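PDB 2IBP: citrate synthase from Pyrobaculum aerophilum, which probably catalyses the condensation of oxaloacetate with acetyl-CoA and water to give citrate and CoA in the tricarboxylic acid cycle. Local coordinates for residues A[110-121]-A[234-245]. Numbering follows the deposited sequence.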
# COMPACT_ATOMS: atom_id res chain seq x y z
N MET A 110 -11.76 -0.15 9.14
CA MET A 110 -10.58 -0.38 8.29
C MET A 110 -9.66 0.84 8.24
O MET A 110 -8.45 0.69 8.16
CB MET A 110 -10.95 -0.89 6.91
CG MET A 110 -11.53 -2.29 6.94
SD MET A 110 -10.32 -3.54 7.42
CE MET A 110 -9.42 -3.76 5.88
N PHE A 111 -10.22 2.04 8.34
CA PHE A 111 -9.38 3.24 8.40
C PHE A 111 -8.61 3.24 9.72
O PHE A 111 -7.43 3.60 9.77
CB PHE A 111 -10.22 4.51 8.31
CG PHE A 111 -10.71 4.82 6.93
CD1 PHE A 111 -9.81 5.23 5.95
CD2 PHE A 111 -12.05 4.80 6.64
CE1 PHE A 111 -10.25 5.59 4.69
CE2 PHE A 111 -12.49 5.14 5.37
CZ PHE A 111 -11.59 5.53 4.40
N ALA A 112 -9.29 2.86 10.79
CA ALA A 112 -8.67 2.78 12.11
C ALA A 112 -7.55 1.76 12.09
O ALA A 112 -6.50 2.00 12.70
CB ALA A 112 -9.70 2.42 13.19
N LEU A 113 -7.77 0.62 11.45
CA LEU A 113 -6.72 -0.40 11.35
C LEU A 113 -5.51 0.16 10.63
O LEU A 113 -4.39 -0.01 11.09
CB LEU A 113 -7.18 -1.66 10.63
CG LEU A 113 -7.70 -2.77 11.53
CD1 LEU A 113 -8.95 -2.34 12.30
CD2 LEU A 113 -7.97 -4.01 10.69
N GLU A 114 -5.74 0.79 9.48
CA GLU A 114 -4.62 1.34 8.70
C GLU A 114 -3.82 2.31 9.54
O GLU A 114 -2.60 2.20 9.63
CB GLU A 114 -5.12 2.12 7.48
CG GLU A 114 -5.71 1.32 6.37
CD GLU A 114 -6.12 2.20 5.20
OE1 GLU A 114 -5.29 3.03 4.75
OE2 GLU A 114 -7.27 2.09 4.75
N ALA A 115 -4.51 3.27 10.16
CA ALA A 115 -3.85 4.30 10.96
C ALA A 115 -3.21 3.74 12.23
O ALA A 115 -2.09 4.10 12.60
CB ALA A 115 -4.84 5.42 11.30
N ALA A 116 -3.90 2.81 12.89
CA ALA A 116 -3.40 2.22 14.12
C ALA A 116 -2.14 1.38 13.88
O ALA A 116 -1.19 1.42 14.67
CB ALA A 116 -4.49 1.35 14.79
N VAL A 117 -2.09 0.66 12.77
CA VAL A 117 -0.91 -0.14 12.46
C VAL A 117 0.29 0.78 12.20
O VAL A 117 1.38 0.56 12.72
CB VAL A 117 -1.18 -1.06 11.28
CG1 VAL A 117 0.13 -1.63 10.76
CG2 VAL A 117 -2.16 -2.15 11.69
N ALA A 118 0.06 1.85 11.46
CA ALA A 118 1.14 2.82 11.22
C ALA A 118 1.59 3.44 12.54
O ALA A 118 2.78 3.59 12.81
CB ALA A 118 0.67 3.93 10.27
N ALA A 119 0.62 3.82 13.38
CA ALA A 119 0.93 4.43 14.67
C ALA A 119 1.73 3.51 15.56
O ALA A 119 2.69 3.95 16.18
CB ALA A 119 -0.34 4.86 15.39
N GLU A 120 1.34 2.25 15.62
CA GLU A 120 2.07 1.29 16.45
C GLU A 120 3.50 1.10 15.95
O GLU A 120 4.45 1.04 16.73
CB GLU A 120 1.33 -0.04 16.51
CG GLU A 120 1.93 -1.08 17.45
CD GLU A 120 1.71 -0.81 18.94
OE1 GLU A 120 0.90 0.06 19.33
OE2 GLU A 120 2.35 -1.54 19.74
N GLY A 121 3.68 1.11 14.64
CA GLY A 121 5.02 0.95 14.08
C GLY A 121 5.90 2.15 14.37
O GLY A 121 7.15 2.04 14.46
N TYR A 234 5.38 -2.71 9.58
CA TYR A 234 4.11 -2.12 9.95
C TYR A 234 3.52 -1.40 8.74
O TYR A 234 2.34 -1.52 8.45
CB TYR A 234 4.28 -1.17 11.11
CG TYR A 234 4.47 -1.82 12.47
CD1 TYR A 234 3.40 -1.97 13.33
CD2 TYR A 234 5.73 -2.18 12.91
CE1 TYR A 234 3.56 -2.48 14.60
CE2 TYR A 234 5.90 -2.74 14.18
CZ TYR A 234 4.81 -2.87 15.02
OH TYR A 234 4.94 -3.39 16.31
N SER A 235 4.33 -0.60 8.07
CA SER A 235 3.85 0.13 6.89
C SER A 235 3.37 -0.82 5.79
O SER A 235 2.36 -0.58 5.12
CB SER A 235 4.94 1.07 6.38
OG SER A 235 5.16 2.07 7.36
N SER A 236 4.08 -1.94 5.63
CA SER A 236 3.68 -2.94 4.63
C SER A 236 2.30 -3.53 4.98
O SER A 236 1.44 -3.72 4.12
CB SER A 236 4.73 -4.02 4.54
OG SER A 236 5.96 -3.47 4.07
N VAL A 237 2.09 -3.80 6.26
CA VAL A 237 0.80 -4.31 6.71
C VAL A 237 -0.30 -3.25 6.57
O VAL A 237 -1.40 -3.57 6.11
CB VAL A 237 0.87 -4.90 8.13
CG1 VAL A 237 -0.54 -5.19 8.67
CG2 VAL A 237 1.70 -6.16 8.11
N ALA A 238 0.02 -2.00 6.87
CA ALA A 238 -0.95 -0.92 6.72
C ALA A 238 -1.40 -0.85 5.25
O ALA A 238 -2.59 -0.72 4.97
CB ALA A 238 -0.37 0.41 7.18
N ALA A 239 -0.45 -1.00 4.32
CA ALA A 239 -0.76 -1.01 2.89
C ALA A 239 -1.62 -2.22 2.50
O ALA A 239 -2.53 -2.09 1.72
CB ALA A 239 0.52 -0.98 2.04
N ALA A 240 -1.30 -3.39 3.04
CA ALA A 240 -2.10 -4.59 2.80
C ALA A 240 -3.56 -4.36 3.23
O ALA A 240 -4.49 -4.70 2.51
CB ALA A 240 -1.52 -5.76 3.56
N ILE A 241 -3.73 -3.74 4.40
CA ILE A 241 -5.05 -3.38 4.93
C ILE A 241 -5.76 -2.41 4.00
O ILE A 241 -6.95 -2.53 3.75
CB ILE A 241 -4.93 -2.82 6.34
CG1 ILE A 241 -4.45 -3.94 7.28
CG2 ILE A 241 -6.24 -2.22 6.84
CD1 ILE A 241 -4.00 -3.45 8.65
N ALA A 242 -5.02 -1.42 3.51
CA ALA A 242 -5.58 -0.45 2.56
C ALA A 242 -6.16 -1.18 1.36
O ALA A 242 -7.25 -0.87 0.88
CB ALA A 242 -4.49 0.52 2.13
N ALA A 243 -5.45 -2.17 0.86
CA ALA A 243 -5.94 -2.91 -0.30
C ALA A 243 -7.13 -3.78 0.09
O ALA A 243 -8.11 -3.89 -0.64
CB ALA A 243 -4.82 -3.78 -0.90
N LEU A 244 -7.01 -4.44 1.24
CA LEU A 244 -8.03 -5.35 1.71
C LEU A 244 -9.40 -4.67 1.86
O LEU A 244 -10.43 -5.30 1.72
CB LEU A 244 -7.60 -5.93 3.06
CG LEU A 244 -8.60 -6.87 3.70
CD1 LEU A 244 -8.82 -8.05 2.79
CD2 LEU A 244 -8.09 -7.34 5.04
N LYS A 245 -9.37 -3.39 2.16
CA LYS A 245 -10.57 -2.59 2.40
C LYS A 245 -11.46 -2.46 1.16
O LYS A 245 -12.66 -2.19 1.29
CB LYS A 245 -10.07 -1.20 2.80
CG LYS A 245 -11.08 -0.23 3.27
CD LYS A 245 -10.33 1.02 3.71
CE LYS A 245 -11.28 2.13 3.97
NZ LYS A 245 -12.03 2.44 2.74
O HOH W 1 -2.34 2.44 4.64
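Helices 109-123 and 233-244 pack antiparallel, knobs into holes, in the buried all-helical core at the dimer interface of the citrate synthase fold. The axes of 110-121 and 234-244 come within 8.3 Å, their N-to-C directions 177° apart. Two knobs interlock midway: Val117 drops among Tyr234, Val237, Ala238 and Ile241, while Ile241 fills the hole between Met110, Leu113, Glu114 and Val117. A chi1 of 166° swings CG1 of Val117 away from its own N and to 3.2 Å from Tyr234 O; its CG2 meets Ile241 CD1 tip to tip. At one end Gly121 CA lies over a face of the Tyr234 ring in a CH-pi contact, 3.3 Å from the centroid, while Glu120 CG touches CE1; the Tyr234 hydroxyl is hydrogen-bonded to Asp124. A leucine here lacks ring and hydroxyl and would probably leave Gly121 CA without its flat partner and Asp124 without that bond. OE1 of Glu114 accepts a hydrogen bond from a water, which gives a weak one to Ala238 O; OE2 is hydrogen-bonded to Ser235 of the second subunit. Lys245, salt-bridged to Asp232 of that subunit, lays CE over the Phe111 ring centre, 3.5 Å from the centroid, with NZ off-centre in a cation-pi contact at 4.1 Å.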